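Local coordinates for ribose 5-phosphate isomerase RpiB (Thermoanaerobacter tengcongensis, PDB 4EGS), which is probably a bifunctional enzyme with phosphatase and sugar-phosphate isomerase activities, represented here by its N-terminal low molecular weight protein tyrosine phosphatase domain, at residues A[53-58]-A[174-179]; A[69-74]-A[103-108]; A[115-120]-A[139-144]. All blocks are in the same frame, centred on the assembly; numbering follows the deposited sequence.

Contact 1 (A[53-58]-A[174-179])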
# COMPACT_ATOMS: atom_id res chain seq x y z
N GLY A 53 5.62 -6.03 15.56
CA GLY A 53 6.38 -7.25 15.39
C GLY A 53 5.82 -8.21 14.36
O GLY A 53 6.51 -8.58 13.41
N ILE A 54 4.56 -8.61 14.53
CA ILE A 54 3.97 -9.60 13.63
C ILE A 54 3.58 -9.01 12.28
O ILE A 54 3.49 -9.73 11.29
CB ILE A 54 2.76 -10.34 14.28
CG1 ILE A 54 1.43 -9.76 13.80
CG2 ILE A 54 2.87 -10.32 15.80
CD1 ILE A 54 1.00 -8.52 14.54
N PHE A 55 3.37 -7.69 12.23
CA PHE A 55 3.10 -7.02 10.96
C PHE A 55 4.29 -7.19 10.03
O PHE A 55 4.13 -7.60 8.88
CB PHE A 55 2.81 -5.53 11.17
CG PHE A 55 2.63 -4.76 9.88
CD1 PHE A 55 1.38 -4.65 9.29
CD2 PHE A 55 3.71 -4.15 9.27
CE1 PHE A 55 1.22 -3.94 8.11
CE2 PHE A 55 3.55 -3.44 8.09
CZ PHE A 55 2.31 -3.34 7.51
N ASN A 56 5.47 -6.85 10.53
CA ASN A 56 6.70 -7.01 9.77
C ASN A 56 6.92 -8.46 9.37
O ASN A 56 7.24 -8.74 8.22
CB ASN A 56 7.90 -6.47 10.55
CG ASN A 56 7.91 -4.96 10.64
OD1 ASN A 56 7.37 -4.27 9.77
ND2 ASN A 56 8.53 -4.43 11.69
N ALA A 57 6.73 -9.37 10.32
CA ALA A 57 6.87 -10.80 10.06
C ALA A 57 5.94 -11.26 8.94
O ALA A 57 6.28 -12.14 8.16
CB ALA A 57 6.62 -11.60 11.33
N LYS A 58 4.75 -10.66 8.88
CA LYS A 58 3.82 -10.91 7.79
C LYS A 58 4.27 -10.14 6.55
O LYS A 58 4.19 -10.65 5.43
CB LYS A 58 2.40 -10.51 8.17
CG LYS A 58 1.74 -11.40 9.21
CD LYS A 58 0.30 -10.97 9.45
CE LYS A 58 -0.30 -11.62 10.69
NZ LYS A 58 -0.46 -13.10 10.54
N ASP A 174 -3.85 -8.87 9.39
CA ASP A 174 -4.20 -9.57 8.16
C ASP A 174 -5.10 -8.70 7.28
O ASP A 174 -4.88 -8.58 6.08
CB ASP A 174 -4.89 -10.90 8.46
CG ASP A 174 -3.90 -12.03 8.71
OD1 ASP A 174 -2.72 -11.88 8.34
OD2 ASP A 174 -4.32 -13.06 9.28
N LYS A 175 -6.11 -8.10 7.90
CA LYS A 175 -7.01 -7.20 7.19
C LYS A 175 -6.28 -5.92 6.79
O LYS A 175 -6.52 -5.36 5.72
CB LYS A 175 -8.22 -6.83 8.06
CG LYS A 175 -8.98 -8.02 8.62
CD LYS A 175 -10.33 -7.58 9.18
CE LYS A 175 -10.91 -8.62 10.12
NZ LYS A 175 -11.00 -9.97 9.49
N LEU A 176 -5.38 -5.47 7.66
CA LEU A 176 -4.60 -4.27 7.44
C LEU A 176 -3.77 -4.40 6.17
O LEU A 176 -3.80 -3.53 5.30
CB LEU A 176 -3.67 -4.02 8.63
CG LEU A 176 -3.40 -2.59 9.12
CD1 LEU A 176 -2.04 -2.52 9.80
CD2 LEU A 176 -3.51 -1.58 8.00
N ILE A 177 -3.02 -5.49 6.08
CA ILE A 177 -2.11 -5.73 4.97
C ILE A 177 -2.83 -5.78 3.62
O ILE A 177 -2.32 -5.27 2.61
CB ILE A 177 -1.27 -7.01 5.20
CG1 ILE A 177 -0.23 -6.75 6.30
CG2 ILE A 177 -0.59 -7.46 3.92
CD1 ILE A 177 0.75 -7.87 6.48
N GLU A 178 -4.02 -6.37 3.60
CA GLU A 178 -4.81 -6.41 2.37
C GLU A 178 -5.32 -5.03 1.96
O GLU A 178 -5.32 -4.69 0.77
CB GLU A 178 -5.98 -7.38 2.51
CG GLU A 178 -5.60 -8.83 2.28
CD GLU A 178 -6.81 -9.71 1.99
OE1 GLU A 178 -6.73 -10.54 1.07
OE2 GLU A 178 -7.83 -9.55 2.69
N LYS A 179 -5.74 -4.22 2.93
CA LYS A 179 -6.20 -2.87 2.65
C LYS A 179 -5.05 -1.98 2.18
O LYS A 179 -5.22 -1.16 1.28
CB LYS A 179 -6.87 -2.24 3.88
CG LYS A 179 -8.37 -2.02 3.72
CD LYS A 179 -8.91 -1.04 4.75
CE LYS A 179 -8.47 0.39 4.45
NZ LYS A 179 -8.95 0.85 3.12

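Contact 2 (A[69-74]-A[103-108])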
# COMPACT_ATOMS: atom_id res chain seq x y z
N LYS A 69 6.35 0.74 12.72
CA LYS A 69 7.06 1.35 13.84
C LYS A 69 6.09 1.58 14.99
O LYS A 69 4.87 1.58 14.80
CB LYS A 69 7.72 2.67 13.41
CG LYS A 69 9.22 2.74 13.70
CD LYS A 69 9.51 2.95 15.19
CE LYS A 69 9.90 1.65 15.89
NZ LYS A 69 9.96 1.80 17.37
N SER A 70 6.63 1.76 16.19
CA SER A 70 5.81 1.89 17.39
C SER A 70 6.14 3.15 18.18
O SER A 70 7.21 3.74 18.02
CB SER A 70 5.98 0.67 18.28
OG SER A 70 5.51 -0.50 17.64
N ALA A 71 5.21 3.55 19.05
CA ALA A 71 5.39 4.68 19.94
C ALA A 71 4.30 4.69 21.01
O ALA A 71 3.25 4.07 20.83
CB ALA A 71 5.37 5.99 19.16
N GLY A 72 4.55 5.38 22.11
CA GLY A 72 3.57 5.50 23.17
C GLY A 72 3.22 6.95 23.43
O GLY A 72 4.05 7.84 23.26
N VAL A 73 1.97 7.19 23.84
CA VAL A 73 1.52 8.55 24.13
C VAL A 73 2.17 9.09 25.39
O VAL A 73 2.31 10.30 25.56
CB VAL A 73 -0.02 8.64 24.25
CG1 VAL A 73 -0.69 8.13 22.98
CG2 VAL A 73 -0.51 7.85 25.46
N PHE A 74 2.57 8.19 26.28
CA PHE A 74 3.24 8.58 27.51
C PHE A 74 4.21 7.48 27.95
O PHE A 74 4.14 6.98 29.07
CB PHE A 74 2.23 8.89 28.62
CG PHE A 74 2.76 9.82 29.68
CD1 PHE A 74 3.02 9.36 30.96
CD2 PHE A 74 3.01 11.15 29.38
CE1 PHE A 74 3.51 10.21 31.93
CE2 PHE A 74 3.50 12.00 30.35
CZ PHE A 74 3.75 11.53 31.62
N LYS A 103 9.62 3.96 23.15
CA LYS A 103 9.87 5.32 22.69
C LYS A 103 8.61 6.17 22.88
O LYS A 103 7.51 5.75 22.51
CB LYS A 103 10.25 5.32 21.21
CG LYS A 103 11.17 4.19 20.79
CD LYS A 103 12.62 4.48 21.11
CE LYS A 103 13.51 3.37 20.58
NZ LYS A 103 14.96 3.67 20.75
N SER A 104 8.77 7.36 23.45
CA SER A 104 7.66 8.29 23.58
C SER A 104 7.48 9.03 22.26
O SER A 104 8.46 9.42 21.61
CB SER A 104 7.91 9.28 24.73
OG SER A 104 6.80 10.16 24.89
N LEU A 105 6.23 9.22 21.86
CA LEU A 105 5.92 9.79 20.56
C LEU A 105 6.33 11.27 20.45
O LEU A 105 6.08 12.06 21.36
CB LEU A 105 4.43 9.62 20.25
CG LEU A 105 3.98 9.83 18.80
CD1 LEU A 105 2.97 8.76 18.40
CD2 LEU A 105 3.38 11.21 18.61
N ARG A 106 6.97 11.61 19.34
CA ARG A 106 7.43 12.97 19.09
C ARG A 106 6.76 13.52 17.84
O ARG A 106 5.64 13.15 17.51
CB ARG A 106 8.95 12.98 18.90
CG ARG A 106 9.69 12.01 19.80
CD ARG A 106 11.02 11.61 19.17
NE ARG A 106 11.53 10.36 19.72
CZ ARG A 106 11.14 9.15 19.32
NH1 ARG A 106 10.22 9.03 18.37
NH2 ARG A 106 11.65 8.06 19.87
N GLU A 107 7.46 14.40 17.13
CA GLU A 107 6.95 14.93 15.87
C GLU A 107 7.63 14.22 14.70
O GLU A 107 7.14 14.26 13.57
CB GLU A 107 7.17 16.44 15.78
CG GLU A 107 6.11 17.16 14.97
CD GLU A 107 6.53 18.56 14.57
OE1 GLU A 107 5.63 19.39 14.28
OE2 GLU A 107 7.74 18.84 14.55
N GLU A 108 8.75 13.56 14.99
CA GLU A 108 9.52 12.85 13.98
C GLU A 108 8.75 11.65 13.43
O GLU A 108 8.81 11.36 12.23
CB GLU A 108 10.85 12.39 14.57
CG GLU A 108 12.07 12.73 13.72
CD GLU A 108 13.37 12.32 14.39
OE1 GLU A 108 14.32 13.14 14.41
OE2 GLU A 108 13.46 11.17 14.87

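Contact 3 (A[115-120]-A[139-144])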
# COMPACT_ATOMS: atom_id res chain seq x y z
N LEU A 115 0.63 6.35 7.59
CA LEU A 115 -0.56 5.93 8.31
C LEU A 115 -0.18 5.64 9.76
O LEU A 115 0.83 5.00 10.03
CB LEU A 115 -1.14 4.67 7.67
CG LEU A 115 -2.14 3.84 8.48
CD1 LEU A 115 -3.47 4.56 8.61
CD2 LEU A 115 -2.31 2.46 7.87
N VAL A 116 -1.00 6.12 10.70
CA VAL A 116 -0.76 5.85 12.11
C VAL A 116 -1.99 5.22 12.77
O VAL A 116 -3.07 5.81 12.78
CB VAL A 116 -0.29 7.11 12.87
CG1 VAL A 116 -1.11 8.32 12.47
CG2 VAL A 116 -0.36 6.88 14.37
N LEU A 117 -1.82 4.02 13.30
CA LEU A 117 -2.92 3.27 13.89
C LEU A 117 -2.80 3.13 15.40
O LEU A 117 -1.79 2.63 15.91
CB LEU A 117 -3.04 1.88 13.25
CG LEU A 117 -3.53 1.85 11.80
CD1 LEU A 117 -3.66 0.42 11.32
CD2 LEU A 117 -4.85 2.59 11.67
N ALA A 118 -3.83 3.56 16.12
CA ALA A 118 -3.86 3.46 17.57
C ALA A 118 -4.57 2.18 18.01
O ALA A 118 -5.56 1.77 17.39
CB ALA A 118 -4.54 4.68 18.17
N MET A 119 -4.08 1.56 19.07
CA MET A 119 -4.69 0.35 19.60
C MET A 119 -6.07 0.64 20.18
O MET A 119 -6.97 -0.20 20.11
CB MET A 119 -3.80 -0.27 20.68
CG MET A 119 -2.47 -0.79 20.15
SD MET A 119 -2.70 -2.00 18.83
CE MET A 119 -1.78 -1.22 17.51
N ALA A 120 -6.23 1.83 20.75
CA ALA A 120 -7.48 2.21 21.38
C ALA A 120 -7.94 3.59 20.93
O ALA A 120 -7.15 4.38 20.40
CB ALA A 120 -7.35 2.17 22.89
N PHE A 139 -6.01 6.92 12.73
CA PHE A 139 -7.19 6.08 12.91
C PHE A 139 -6.93 5.04 14.00
O PHE A 139 -5.80 4.85 14.43
CB PHE A 139 -7.56 5.38 11.60
CG PHE A 139 -7.78 6.32 10.45
CD1 PHE A 139 -6.81 6.50 9.48
CD2 PHE A 139 -8.97 7.02 10.34
CE1 PHE A 139 -7.01 7.37 8.42
CE2 PHE A 139 -9.18 7.89 9.28
CZ PHE A 139 -8.20 8.07 8.32
N THR A 140 -8.00 4.38 14.43
CA THR A 140 -7.88 3.30 15.41
C THR A 140 -7.68 1.98 14.67
O THR A 140 -8.12 1.82 13.53
CB THR A 140 -9.10 3.27 16.37
OG1 THR A 140 -8.67 3.52 17.71
CG2 THR A 140 -9.84 1.94 16.32
N ILE A 141 -6.98 1.05 15.31
CA ILE A 141 -6.63 -0.23 14.70
C ILE A 141 -7.86 -1.03 14.22
O ILE A 141 -7.78 -1.76 13.24
CB ILE A 141 -5.77 -1.09 15.66
CG1 ILE A 141 -5.15 -2.28 14.92
CG2 ILE A 141 -6.58 -1.54 16.87
CD1 ILE A 141 -3.81 -1.98 14.29
N LYS A 142 -8.99 -0.86 14.90
CA LYS A 142 -10.22 -1.56 14.56
C LYS A 142 -11.03 -0.80 13.51
O LYS A 142 -11.59 -1.39 12.59
CB LYS A 142 -11.06 -1.80 15.81
CG LYS A 142 -10.39 -2.67 16.86
CD LYS A 142 -10.56 -4.15 16.57
CE LYS A 142 -11.72 -4.74 17.36
NZ LYS A 142 -11.57 -4.48 18.82
N GLU A 143 -11.08 0.52 13.66
CA GLU A 143 -11.90 1.35 12.78
C GLU A 143 -11.34 1.44 11.36
O GLU A 143 -12.08 1.67 10.41
CB GLU A 143 -12.09 2.76 13.36
CG GLU A 143 -11.09 3.78 12.84
CD GLU A 143 -11.32 5.16 13.42
OE1 GLU A 143 -10.43 6.03 13.27
OE2 GLU A 143 -12.38 5.39 14.04
N PHE A 144 -10.03 1.24 11.23
CA PHE A 144 -9.39 1.31 9.92
C PHE A 144 -9.77 0.11 9.06
O PHE A 144 -9.86 0.21 7.83
CB PHE A 144 -7.87 1.41 10.05
CG PHE A 144 -7.16 1.59 8.73
CD1 PHE A 144 -7.02 2.85 8.17
CD2 PHE A 144 -6.62 0.50 8.07
CE1 PHE A 144 -6.37 3.01 6.96
CE2 PHE A 144 -5.97 0.66 6.86
CZ PHE A 144 -5.84 1.92 6.31

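Contact 1 (A[53-58]-A[174-179])
The apolar part of this contact is Phe55 and Lys58 of one helix against Leu176 and Ile177 of another. Phe55 CE1 comes within 3.6 Å of Ile177 CG1 and 3.9 Å of Leu176 CD1, and Phe55 CD1 lies only slightly farther from both, so the CD1-CE1 side of the ring meets both aliphatic chains, each approaching obliquely to its plane. That reach depends on the first torsion of Phe55: CG stands anti to the backbone N (chi1 175°), which carries the ring across to the other helix. Ile177 holds CG1 anti to its carbonyl carbon, the branch reaching toward helix 47-61, and its tip, CD1, presses on the foot of a lysine, 3.5 Å from Lys58 CB.

The polar part lies farther out. Lys58 runs extended as far as CE and then bends at its last torsion (chi4 -67°), bringing NZ to 3.4 Å from Asp174 OD1 in a salt bridge whose hydrogen bond is weak. Its methylene CD is equally near this oxygen, at 3.3 Å, so the carboxylate lies across the chain as much as at its charged end.

Beyond the pair, Phe55 also touches Ile173 and Val37, and Leu176 touches Phe39. The segment axes stay 10.7 Å apart and cross at -51°, a spacing bridged by side chains. Such packing, of helix 47-61 with the C-terminal helix 159-179 beside a parallel sheet, belongs to the alpha/beta fold of low molecular weight protein tyrosine phosphatases.

Contact 2 (A[69-74]-A[103-108])
Leu105 turns its side chain onto Ala71, with CD1 lying 3.7 Å from Ala71 CB. The first torsion, with CG anti to the backbone N (chi1 -165°), turns CG and CD1 to the alanine. Leu105 CB, which points toward the strand, is 3.5 Å from Gly72 O. Val40 and Tyr131 also touch Leu105, while Leu38 packs on Ala71. Ser104 behaves differently, since its CB points away from the strand and its OG gets no closer than 3.9 Å to Gly72 O.

The two backbones are joined at a single bridge, Gly72 with Ser104. Gly72 N donates to Lys103 O at 3.0 Å, and Leu105 N donates to Gly72 O at 2.9 Å, so Gly72 is bonded to the residues before and after Ser104. Lys103 O also receives a CA-H...O contact from Ala71 CA. By this bridge the loop that follows helix 83-93 is laid against the end of strand 67-72, an outermost strand of the parallel sheet. Ala71 and Val73 are backbone-bonded to Cys41, the predicted nucleophile, which opens the family's phosphate-binding loop (P-loop), Cys41 to Arg47, where bicarbonate is bound in this crystal.

The long cationic chains stay at the margin. Lys69 bends at several torsions and runs forward along its strand, NZ making a weak hydrogen bond to Ser70 O and reaching 4.3 Å from Lys103 CG. Lys103 carries its own NZ off in another direction, 6.3 Å from Lys69 NZ. Arg106 folds its guanidinium over Ser104 O, which lies 3.5 Å above the plane, and forms a salt bridge with Asp109.

Contact 3 (A[115-120]-A[139-144])
Leu115 meets two phenylalanine rings in two different ways. Its CD2 methyl lies over one face of Phe144, 4.3 Å from the ring centroid and displaced toward the rim, a CH-pi contact. Its CD1 methyl touches both rings, 3.7 Å from Phe144 CE1 and, at the edge of Phe139 near the ring plane, 4.0 Å from Phe139 CD1. Leu115 CG is anti to the backbone N (chi1 163°). Glu143 OE1 also lies at the edge of the Phe139 ring, close to its plane.

Two residues on, Leu117 CD2 packs on Phe144 CB at 3.6 Å, approaching the ring obliquely. Its other methyl, CD1, meets Ile141 CD1 at 3.8 Å, and Met119 CE reaches that same isoleucine tip at 3.9 Å after its chain bends at chi2 (-57°) and chi3.

Between the backbones the pairing is parallel. Phe139 N donates to Val116 O with an N-H...O angle of 173°, almost straight, and Phe139 O accepts Ala118 N at 2.9 Å, while Ile141 N continues the series to Ala118 O. These bonds close the beta-alpha-beta unit of strand 115-118, helix 121-130 and strand 138-140. At the strand's end, Thr140 N bonds to Glu143 OE1 from above the carboxylate plane, and that oxygen also forms a salt bridge with Lys124. Met119 lies near Cys41 and Arg47 of the bicarbonate pocket.

The chemistry therefore divides in two: directional backbone bonds set the strand register, whereas apolar contacts pack between the strands, Leu117 and Phe144 meeting Leu176 of helix 159-179, Met119 and Ile141 meeting Phe39.

In the fold
Contacts 1 and 3 lie in the buried interior and touch each other: Leu176 of helix 159-179 packs on both Leu117 and Phe144, so one hydrophobic layer runs from the helix pair to the strand pair. Contact 2 is only partly buried, lies on the opposite side of the chain's centre from contact 1, and makes no touch with either. Contacts 2 and 3 reach the same sheet at its two outermost strands, but contact 3 joins neighbouring strands whereas contact 2 adds a loop. Backbone hydrogen bonds define those two; contact 1 relies on side chains alone, with its weak salt bridge at the outer margin.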